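Local coordinates for protein hydrogenase 3 maturation protease (Escherichia coli, PDB 2E85) that cleaves a 32-residue peptide from the C-terminus of the precursor of HycE, the large subunit of hydrogenase 3, as a step in its maturation, at residues M89-T92 and H93-L97; P96-Y99 and L100-L104; M127-P130 and I131-V135. The protein carries 1 engineered substitution. All coordinates share one frame; numbering follows the deposited sequence.

How the contacts relate
Contacts 1 and 2 are neighbours that share Pro96 and Leu97: the loop at 89-97 runs straight into the helix whose first turns form contact 2, and the side chains of Met95 and Leu100 pack together. Both also touch the second subunit. Contact 2 is largely buried, whereas contacts 1 and 3 mix buried and exposed residues. Contact 3, the start of helix 129-141, has its centre about 27 Å from that of contact 2, on the opposite side of the chain's centre. In contact 1 a threonine hydroxyl and backbone bonds hold a turn; contacts 2 and 3 each pair an amide with a carboxylate one helical turn on; contact 2 also supplies a calcium ligand, Gln103.

Contact 1: residues M89-T92 and H93-L97; sequences MMTT and HNMPL
Met89 and Leu97 are joined through their backbones, Leu97 N giving Met89 O a nearly straight hydrogen bond of 2.8 Å, and Thr91 N closes on Met95 O at 2.8 Å in the carbonyl plane, a single beta bridge between Met90 and Pro96. At the tip, Thr91 to Asn94 form a type I beta turn, with Asn94 N above the carbonyl plane of Thr91 O. The turn is gripped from inside by Thr91: chi1 of 70° sets OG1 between its own N and carbonyl carbon, where it accepts from both His93 N and Met95 N at 3.2 Å and also bonds Glu47. With an alanine here, His93 N and Met95 N would probably lose their common acceptor, leaving the turn less firmly held and Glu47 without this partner. The loop links helix 81-86 to helix 97-108 and carries His93, a probable nickel ligand by similarity. Thr92 CG2 stands over the centre of one face of the His93 imidazole, a CH-pi contact 3.8 Å from the centroid, and the ring also stacks on His93 of the second subunit. Farther down, Met89 and Leu97 lie alongside each other, CE of Met89 meeting CD2 of Leu97 at 3.5 Å, both resting on Ile84 and Phe113. Bent at chi2 and chi3, Met90 brings CE to Pro96 CB at 3.8 Å.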
loop_
_atom_site.group_PDB
_atom_site.type_symbol
_atom_site.label_atom_id
_atom_site.label_comp_id
_atom_site.label_asym_id
_atom_site.label_seq_id
_atom_site.Cartn_x
_atom_site.Cartn_y
_atom_site.Cartn_z
ATOM N N MET B 89 11.917 -0.954 -4.273
ATOM C CA MET B 89 11.045 -1.961 -4.897
ATOM C C MET B 89 9.589 -1.471 -4.802
ATOM O O MET B 89 9.136 -1.054 -3.724
ATOM C CB MET B 89 11.187 -3.320 -4.209
ATOM C CG MET B 89 12.541 -3.985 -4.400
ATOM S SD MET B 89 12.681 -5.690 -3.759
ATOM C CE MET B 89 11.127 -6.289 -4.122
ATOM N N MET B 90 8.890 -1.521 -5.934
ATOM C CA MET B 90 7.495 -1.043 -6.043
ATOM C C MET B 90 6.495 -2.138 -6.408
ATOM O O MET B 90 6.815 -3.111 -7.087
ATOM C CB MET B 90 7.396 0.087 -7.086
ATOM C CG MET B 90 8.394 1.230 -6.946
ATOM S SD MET B 90 7.971 2.314 -5.543
ATOM C CE MET B 90 9.330 2.106 -4.486
ATOM N N THR B 91 5.261 -1.988 -5.947
ATOM C CA THR B 91 4.191 -2.835 -6.468
ATOM C C THR B 91 3.794 -2.311 -7.846
ATOM O O THR B 91 4.266 -1.258 -8.273
ATOM C CB THR B 91 2.941 -2.820 -5.548
ATOM O OG1 THR B 91 2.308 -1.540 -5.612
ATOM C CG2 THR B 91 3.329 -3.104 -4.084
ATOM N N THR B 92 2.896 -3.041 -8.512
ATOM C CA THR B 92 2.385 -2.627 -9.823
ATOM C C THR B 92 1.652 -1.270 -9.746
ATOM O O THR B 92 1.457 -0.598 -10.770
ATOM C CB THR B 92 1.486 -3.713 -10.469
ATOM O OG1 THR B 92 1.171 -3.331 -11.819
ATOM C CG2 THR B 92 0.202 -3.902 -9.682
ATOM N N HIS B 93 1.286 -0.858 -8.529
ATOM C CA HIS B 93 0.540 0.398 -8.334
ATOM C C HIS B 93 1.452 1.524 -7.877
ATOM O O HIS B 93 0.994 2.597 -7.442
ATOM C CB HIS B 93 -0.617 0.196 -7.338
ATOM C CG HIS B 93 -1.606 -0.832 -7.789
ATOM N ND1 HIS B 93 -2.280 -0.725 -8.987
ATOM C CD2 HIS B 93 -2.033 -1.982 -7.213
ATOM C CE1 HIS B 93 -3.073 -1.772 -9.139
ATOM N NE2 HIS B 93 -2.944 -2.549 -8.076
ATOM N N ASN B 94 2.757 1.251 -7.949
ATOM C CA ASN B 94 3.783 2.162 -7.462
ATOM C C ASN B 94 3.701 2.495 -5.978
ATOM O O ASN B 94 4.110 3.571 -5.552
ATOM C CB ASN B 94 3.896 3.423 -8.319
ATOM C CG ASN B 94 4.681 3.170 -9.612
ATOM O OD1 ASN B 94 4.329 3.658 -10.675
ATOM N ND2 ASN B 94 5.748 2.398 -9.511
ATOM N N MET B 95 3.209 1.550 -5.193
ATOM C CA MET B 95 3.349 1.608 -3.743
ATOM C C MET B 95 4.718 1.027 -3.371
ATOM O O MET B 95 5.094 -0.039 -3.878
ATOM C CB MET B 95 2.169 0.875 -3.074
ATOM C CG MET B 95 2.422 -0.131 -2.020
ATOM S SD MET B 95 1.085 0.010 -0.793
ATOM C CE MET B 95 1.611 1.722 -0.407
ATOM N N PRO B 96 5.471 1.719 -2.498
ATOM C CA PRO B 96 6.740 1.101 -2.083
ATOM C C PRO B 96 6.515 -0.199 -1.304
ATOM O O PRO B 96 5.751 -0.253 -0.343
ATOM C CB PRO B 96 7.407 2.174 -1.211
ATOM C CG PRO B 96 6.339 3.152 -0.888
ATOM C CD PRO B 96 5.269 3.050 -1.909
ATOM N N LEU B 97 7.160 -1.266 -1.749
ATOM C CA LEU B 97 6.888 -2.568 -1.153
ATOM C C LEU B 97 7.219 -2.632 0.346
ATOM O O LEU B 97 6.568 -3.373 1.087
ATOM C CB LEU B 97 7.626 -3.671 -1.913
ATOM C CG LEU B 97 7.327 -5.102 -1.478
ATOM C CD1 LEU B 97 5.859 -5.459 -1.588
ATOM C CD2 LEU B 97 8.170 -6.074 -2.256
#

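Contact 2: residues P96-Y99 and L100-L104; sequences PLNY and LIDQL. With CA (calcium ion), chain G.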
loop_
_atom_site.group_PDB
_atom_site.type_symbol
_atom_site.label_atom_id
_atom_site.label_comp_id
_atom_site.label_asym_id
_atom_site.label_seq_id
_atom_site.Cartn_x
_atom_site.Cartn_y
_atom_site.Cartn_z
ATOM N N PRO B 96 5.471 1.719 -2.498
ATOM C CA PRO B 96 6.740 1.101 -2.083
ATOM C C PRO B 96 6.515 -0.199 -1.304
ATOM O O PRO B 96 5.751 -0.253 -0.343
ATOM C CB PRO B 96 7.407 2.174 -1.211
ATOM C CG PRO B 96 6.339 3.152 -0.888
ATOM C CD PRO B 96 5.269 3.050 -1.909
ATOM N N LEU B 97 7.160 -1.266 -1.749
ATOM C CA LEU B 97 6.888 -2.568 -1.153
ATOM C C LEU B 97 7.219 -2.632 0.346
ATOM O O LEU B 97 6.568 -3.373 1.087
ATOM C CB LEU B 97 7.626 -3.671 -1.913
ATOM C CG LEU B 97 7.327 -5.102 -1.478
ATOM C CD1 LEU B 97 5.859 -5.459 -1.588
ATOM C CD2 LEU B 97 8.170 -6.074 -2.256
ATOM N N ASN B 98 8.215 -1.867 0.791
ATOM C CA ASN B 98 8.618 -1.897 2.195
ATOM C C ASN B 98 7.474 -1.480 3.110
ATOM O O ASN B 98 7.390 -1.954 4.240
ATOM C CB ASN B 98 9.872 -1.071 2.446
ATOM C CG ASN B 98 9.584 0.404 2.583
ATOM O OD1 ASN B 98 9.321 1.099 1.602
ATOM N ND2 ASN B 98 9.613 0.889 3.819
ATOM N N TYR B 99 6.582 -0.621 2.609
ATOM C CA TYR B 99 5.414 -0.195 3.397
ATOM C C TYR B 99 4.572 -1.400 3.801
ATOM O O TYR B 99 4.258 -1.581 4.976
ATOM C CB TYR B 99 4.585 0.882 2.664
ATOM C CG TYR B 99 4.928 2.289 3.118
ATOM C CD1 TYR B 99 6.251 2.661 3.321
ATOM C CD2 TYR B 99 3.928 3.229 3.385
ATOM C CE1 TYR B 99 6.589 3.943 3.760
ATOM C CE2 TYR B 99 4.258 4.519 3.840
ATOM C CZ TYR B 99 5.586 4.866 4.016
ATOM O OH TYR B 99 5.950 6.119 4.456
ATOM N N LEU B 100 4.252 -2.246 2.827
ATOM C CA LEU B 100 3.461 -3.445 3.076
ATOM C C LEU B 100 4.201 -4.436 3.949
ATOM O O LEU B 100 3.623 -4.965 4.886
ATOM C CB LEU B 100 3.089 -4.137 1.779
ATOM C CG LEU B 100 2.260 -3.346 0.777
ATOM C CD1 LEU B 100 3.109 -2.190 0.293
ATOM C CD2 LEU B 100 1.881 -4.249 -0.384
ATOM N N ILE B 101 5.477 -4.681 3.636
ATOM C CA ILE B 101 6.267 -5.684 4.382
ATOM C C ILE B 101 6.457 -5.276 5.839
ATOM O O ILE B 101 6.268 -6.096 6.745
ATOM C CB ILE B 101 7.674 -5.921 3.760
ATOM C CG1 ILE B 101 7.555 -6.320 2.284
ATOM C CG2 ILE B 101 8.455 -6.987 4.560
ATOM C CD1 ILE B 101 6.782 -7.625 1.966
ATOM N N ASP B 102 6.846 -4.017 6.050
ATOM C CA ASP B 102 7.121 -3.518 7.399
ATOM C C ASP B 102 5.855 -3.586 8.271
ATOM O O ASP B 102 5.925 -3.933 9.457
ATOM C CB ASP B 102 7.707 -2.105 7.362
ATOM C CG ASP B 102 9.064 -2.032 6.643
ATOM O OD1 ASP B 102 9.657 -3.105 6.299
ATOM O OD2 ASP B 102 9.554 -0.892 6.398
ATOM N N GLN B 103 4.705 -3.245 7.688
ATOM C CA GLN B 103 3.423 -3.299 8.419
ATOM C C GLN B 103 2.972 -4.725 8.668
ATOM O O GLN B 103 2.459 -5.033 9.728
ATOM C CB GLN B 103 2.341 -2.506 7.702
ATOM C CG GLN B 103 2.604 -0.997 7.783
ATOM C CD GLN B 103 2.656 -0.523 9.242
ATOM O OE1 GLN B 103 1.732 -0.801 10.004
ATOM N NE2 GLN B 103 3.746 0.160 9.635
ATOM N N LEU B 104 3.169 -5.598 7.687
ATOM C CA LEU B 104 2.872 -7.011 7.916
ATOM C C LEU B 104 3.727 -7.554 9.058
ATOM O O LEU B 104 3.226 -8.310 9.899
ATOM C CB LEU B 104 3.130 -7.826 6.653
ATOM C CG LEU B 104 2.083 -7.602 5.556
ATOM C CD1 LEU B 104 2.625 -8.110 4.217
ATOM C CD2 LEU B 104 0.726 -8.235 5.890
HETATM CA CA CA G . 1.345 -1.203 12.234
HETATM O O HOH W 1 0.964 -3.484 11.577
HETATM O O HOH W 2 1.398 -2.049 14.545
HETATM O O HOH W 3 -0.990 -0.764 12.402
HETATM O O HOH W 4 -0.303 -1.701 10.677
#
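Gln103, whose CG lies 3.3 Å from Tyr99 O, binds a calcium ion through OE1 at 2.3 Å where two subunits meet. Four waters also bind the ion, one of them donating to Gln103 O. Glu106 of the same chain and Asp102 of the second subunit complete the shell, and Gln103 NE2 bonds Gln103 OE1 of that subunit, so the ion sits at the junction of two copies of helix 97-108. These are the helix's first turns, with Ile101 N, Asp102 N and Gln103 N bonding the carbonyls of Leu97, Asn98 and Tyr99 in the i to i+4 pattern. One turn is also spanned by side chains: ND2 of Asn98 gives OD2 of Asp102 a hydrogen bond of 3.1 Å at 159°. The acceptor lies close to the amide plane, but the donor comes from above the carboxylate plane, the two groups being turned 69° apart. With chi1 at 81°, the asparagine amide directs ND2 to Asp102 and OD1 to Arg54 of the second subunit, where Tyr99 OH also finds a hydrogen-bond partner in Asp107. On the flank facing the sheet, Leu97 CG meets Ile101 CG1 at 4.0 Å; Ile101 continues onto Ile63, Val111 and Phe113. Leu100 turns CD1 back to Pro96 O, 3.3 Å away.

Contact 3: residues M127-P130 and I131-V135; sequences MTQP and IKDAV
Met127 lays its thioether across the start of the helix, CG touching Ile131 CG2 at 3.6 Å while SD rests on Lys132 CG at 3.4 Å. With chi1 at 177° the chain runs out away from its own N, and the bend at chi3 turns only the methyl aside. Ile131 uses its other branch for Thr128, CD1 lying 3.3 Å from OG1. Lys132 stretches in extended form back past Met127, bringing CE to Met127 O at 3.4 Å. Thr128 occupies the N-cap position of helix 129-141; its side chain makes no capping bond, and its carbonyl accepts from Lys132 N and, weakly, from Ile131 N. Thr128 N is held by Asp18, and Ala134 and Val135 pack on Ile116 of the central sheet. On the outer side, Gln129 NE2 donates to Asp133 OD1 at 2.9 Å, the acceptor in the amide plane but approached from above the carboxylate plane. Met127 thus packs on Ile131 and on the aliphatic part of Lys132, joining the residues before the helix to its first turn, while the Gln129 amide, a neutral donor to an exposed carboxylate, probably steadies both side chains without neutralising the charge.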
loop_
_atom_site.group_PDB
_atom_site.type_symbol
_atom_site.label_atom_id
_atom_site.label_comp_id
_atom_site.label_asym_id
_atom_site.label_seq_id
_atom_site.Cartn_x
_atom_site.Cartn_y
_atom_site.Cartn_z
ATOM N N MET B 127 7.406 -19.312 -19.864
ATOM C CA MET B 127 8.353 -19.323 -18.741
ATOM C C MET B 127 9.635 -20.040 -19.172
ATOM O O MET B 127 9.581 -21.050 -19.893
ATOM C CB MET B 127 7.713 -20.036 -17.540
ATOM C CG MET B 127 8.592 -20.200 -16.312
ATOM S SD MET B 127 7.672 -20.876 -14.902
ATOM C CE MET B 127 6.158 -19.928 -15.101
ATOM N N THR B 128 10.788 -19.557 -18.727
ATOM C CA THR B 128 12.037 -20.222 -19.093
ATOM C C THR B 128 12.427 -21.312 -18.092
ATOM O O THR B 128 11.974 -21.327 -16.947
ATOM C CB THR B 128 13.187 -19.223 -19.312
ATOM O OG1 THR B 128 13.526 -18.591 -18.071
ATOM C CG2 THR B 128 12.817 -18.158 -20.372
ATOM N N GLN B 129 13.224 -22.269 -18.543
ATOM C CA GLN B 129 13.536 -23.434 -17.714
ATOM C C GLN B 129 14.140 -23.108 -16.336
ATOM O O GLN B 129 13.757 -23.757 -15.353
ATOM C CB GLN B 129 14.428 -24.408 -18.478
ATOM C CG GLN B 129 14.556 -25.784 -17.854
ATOM C CD GLN B 129 13.235 -26.504 -17.768
ATOM O OE1 GLN B 129 12.531 -26.690 -18.771
ATOM N NE2 GLN B 129 12.896 -26.935 -16.571
ATOM N N PRO B 130 15.123 -22.193 -16.262
ATOM C CA PRO B 130 15.694 -21.863 -14.942
ATOM C C PRO B 130 14.675 -21.372 -13.928
ATOM O O PRO B 130 14.814 -21.646 -12.723
ATOM C CB PRO B 130 16.710 -20.781 -15.284
ATOM C CG PRO B 130 17.201 -21.201 -16.598
ATOM C CD PRO B 130 15.898 -21.510 -17.314
ATOM N N ILE B 131 13.622 -20.715 -14.408
ATOM C CA ILE B 131 12.593 -20.230 -13.498
ATOM C C ILE B 131 11.681 -21.392 -13.076
ATOM O O ILE B 131 11.291 -21.488 -11.926
ATOM C CB ILE B 131 11.839 -19.030 -14.167
ATOM C CG1 ILE B 131 12.705 -17.767 -14.031
ATOM C CG2 ILE B 131 10.472 -18.809 -13.521
ATOM C CD1 ILE B 131 13.916 -17.717 -14.960
ATOM N N LYS B 132 11.399 -22.298 -13.991
ATOM C CA LYS B 132 10.596 -23.485 -13.675
ATOM C C LYS B 132 11.287 -24.299 -12.618
ATOM O O LYS B 132 10.647 -24.734 -11.654
ATOM C CB LYS B 132 10.345 -24.341 -14.917
ATOM C CG LYS B 132 9.408 -23.673 -15.931
ATOM C CD LYS B 132 9.253 -24.604 -17.131
ATOM C CE LYS B 132 8.589 -23.934 -18.290
ATOM N NZ LYS B 132 8.219 -24.983 -19.284
ATOM N N ASP B 133 12.594 -24.514 -12.815
ATOM C CA ASP B 133 13.471 -25.188 -11.838
ATOM C C ASP B 133 13.493 -24.476 -10.463
ATOM O O ASP B 133 13.478 -25.134 -9.411
ATOM C CB ASP B 133 14.910 -25.280 -12.379
ATOM C CG ASP B 133 15.043 -26.186 -13.600
ATOM O OD1 ASP B 133 14.130 -26.983 -13.903
ATOM O OD2 ASP B 133 16.095 -26.098 -14.260
ATOM N N ALA B 134 13.547 -23.134 -10.461
ATOM C CA ALA B 134 13.603 -22.367 -9.208
ATOM C C ALA B 134 12.292 -22.575 -8.474
ATOM O O ALA B 134 12.275 -22.699 -7.244
ATOM C CB ALA B 134 13.814 -20.847 -9.510
ATOM N N VAL B 135 11.185 -22.577 -9.225
ATOM C CA VAL B 135 9.858 -22.759 -8.596
ATOM C C VAL B 135 9.748 -24.140 -7.946
ATOM O O VAL B 135 9.325 -24.266 -6.804
ATOM C CB VAL B 135 8.685 -22.456 -9.592
ATOM C CG1 VAL B 135 7.379 -22.878 -8.941
ATOM C CG2 VAL B 135 8.688 -20.947 -9.920
#